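Local coordinates for diadenosine tetraphosphatase, putative (Trypanosoma brucei, PDB 2QJC), which binds two manganese ions in a calcineurin-like phosphoesterase fold and probably hydrolyses diadenosine tetraphosphate or related phosphate compounds, at residues V12-V17 with H128-P133. Residues are numbered along the deposited sequence; the frame is centred on the assembly and turned at random.
Sequences VTLPNV and HIIRIP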
# COMPACT_ATOMS: atom_id res chain seq x y z
N VAL A 12 3.16 10.23 -8.34
CA VAL A 12 3.28 11.46 -7.55
C VAL A 12 4.69 11.49 -6.94
O VAL A 12 5.14 10.50 -6.37
CB VAL A 12 2.21 11.51 -6.43
CG1 VAL A 12 2.58 12.54 -5.37
CG2 VAL A 12 0.87 11.87 -7.02
N THR A 13 5.37 12.63 -7.06
CA THR A 13 6.72 12.78 -6.52
C THR A 13 6.78 13.84 -5.42
O THR A 13 6.24 14.94 -5.56
CB THR A 13 7.71 13.15 -7.65
OG1 THR A 13 7.75 12.08 -8.60
CG2 THR A 13 9.11 13.38 -7.09
N LEU A 14 7.44 13.50 -4.31
CA LEU A 14 7.57 14.40 -3.17
C LEU A 14 9.04 14.72 -2.84
O LEU A 14 9.59 14.20 -1.86
CB LEU A 14 6.87 13.75 -1.96
CG LEU A 14 5.38 13.44 -2.16
CD1 LEU A 14 4.87 12.57 -1.02
CD2 LEU A 14 4.59 14.75 -2.22
N PRO A 15 9.68 15.57 -3.65
CA PRO A 15 11.08 15.94 -3.43
C PRO A 15 11.39 16.69 -2.13
O PRO A 15 12.50 16.59 -1.60
CB PRO A 15 11.41 16.78 -4.66
CG PRO A 15 10.10 17.40 -5.01
CD PRO A 15 9.15 16.24 -4.84
N ASN A 16 10.40 17.41 -1.61
CA ASN A 16 10.56 18.19 -0.39
C ASN A 16 10.42 17.42 0.91
O ASN A 16 10.72 17.95 1.98
CB ASN A 16 9.58 19.36 -0.40
CG ASN A 16 9.93 20.42 -1.43
OD1 ASN A 16 10.37 20.11 -2.54
ND2 ASN A 16 9.73 21.68 -1.06
N VAL A 17 9.95 16.18 0.85
CA VAL A 17 9.79 15.39 2.07
C VAL A 17 11.13 14.78 2.47
O VAL A 17 11.52 13.72 2.00
CB VAL A 17 8.73 14.27 1.87
CG1 VAL A 17 8.65 13.38 3.12
CG2 VAL A 17 7.37 14.90 1.59
N HIS A 128 -1.21 5.93 -8.06
CA HIS A 128 -0.85 4.51 -8.03
C HIS A 128 0.54 4.34 -7.44
O HIS A 128 0.84 3.33 -6.79
CB HIS A 128 -0.87 3.94 -9.45
CG HIS A 128 -2.21 4.01 -10.11
ND1 HIS A 128 -3.23 3.13 -9.83
CD2 HIS A 128 -2.70 4.86 -11.05
CE1 HIS A 128 -4.29 3.44 -10.56
NE2 HIS A 128 -3.99 4.48 -11.31
N ILE A 129 1.39 5.33 -7.69
CA ILE A 129 2.78 5.29 -7.23
C ILE A 129 3.22 6.61 -6.61
O ILE A 129 2.90 7.68 -7.12
CB ILE A 129 3.72 4.97 -8.41
CG1 ILE A 129 3.33 3.62 -9.01
CG2 ILE A 129 5.17 4.95 -7.94
CD1 ILE A 129 4.00 3.33 -10.34
N ILE A 130 3.97 6.53 -5.52
CA ILE A 130 4.50 7.73 -4.87
C ILE A 130 6.01 7.58 -4.70
O ILE A 130 6.49 6.58 -4.16
CB ILE A 130 3.85 7.97 -3.48
CG1 ILE A 130 2.37 8.30 -3.65
CG2 ILE A 130 4.56 9.13 -2.75
CD1 ILE A 130 1.61 8.42 -2.33
N ARG A 131 6.75 8.57 -5.20
CA ARG A 131 8.20 8.57 -5.10
C ARG A 131 8.64 9.52 -3.97
O ARG A 131 8.18 10.66 -3.90
CB ARG A 131 8.84 9.03 -6.42
CG ARG A 131 8.42 8.23 -7.64
CD ARG A 131 9.23 8.64 -8.88
NE ARG A 131 10.50 7.91 -8.97
CZ ARG A 131 11.35 8.00 -9.99
NH1 ARG A 131 11.09 8.79 -11.01
NH2 ARG A 131 12.46 7.26 -9.99
N ILE A 132 9.52 9.03 -3.10
CA ILE A 132 10.05 9.79 -1.96
C ILE A 132 11.57 9.73 -2.13
O ILE A 132 12.27 9.00 -1.40
CB ILE A 132 9.64 9.14 -0.61
CG1 ILE A 132 8.12 9.00 -0.55
CG2 ILE A 132 10.13 10.00 0.56
CD1 ILE A 132 7.64 8.05 0.53
N PRO A 133 12.10 10.50 -3.10
CA PRO A 133 13.52 10.56 -3.43
C PRO A 133 14.53 10.86 -2.33
O PRO A 133 15.64 10.34 -2.35
CB PRO A 133 13.57 11.57 -4.59
CG PRO A 133 12.38 12.46 -4.31
CD PRO A 133 11.32 11.48 -3.88
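Val12 and Thr13 pair in parallel with Ile130 and Arg131. This adds strand 11-13 as the outermost strand of one of the two mixed beta sheets of the calcineurin-like phosphoesterase fold. Three backbone hydrogen bonds hold the pairing. Val12 N gives its hydrogen to Ile129 O at 2.8 Å. Val12 O takes the hydrogen of Arg131 N, also at 2.8 Å. Leu14 N then reaches Arg131 O at 3.0 Å, just past the end of the strand. Val12 O has a second neighbour, the CA-H of Ile130, with CA 3.2 Å away.

The two sides of the pairing differ. On the side of Val12 and Ile130 the contact is apolar. The side chains of Leu14 and Ile130 cross obliquely, with Leu14 CD1 3.9 Å from Ile130 CG2. With CG1 of Ile130 anti to the carbonyl carbon (chi1 -66°), CG2 is left anti to the backbone N and beside the carbonyl carbon. Tyr76 touches both Leu14 and Ile130, and Val51 of strand 49-52 also packs on Ile130, so this face meets the other mixed sheet. On the opposite side, Thr13 and Arg131 lie side by side and point the same way. Thr13 OG1 rests against the aliphatic part of the arginine, 3.8 Å from Arg131 CD. Farther out, Arg131 NH2 makes a long, weak ion pair with Glu198.

Beyond the strand, a type I turn from Leu14 to Val17 redirects the chain. Its bond from Val17 N to Leu14 O is weak. At the turn the Pro133 ring packs mainly against backbone atoms: Pro133 CD lies 3.8 Å from Leu14 O, and Pro133 CG lies 3.8 Å from Pro15 CA.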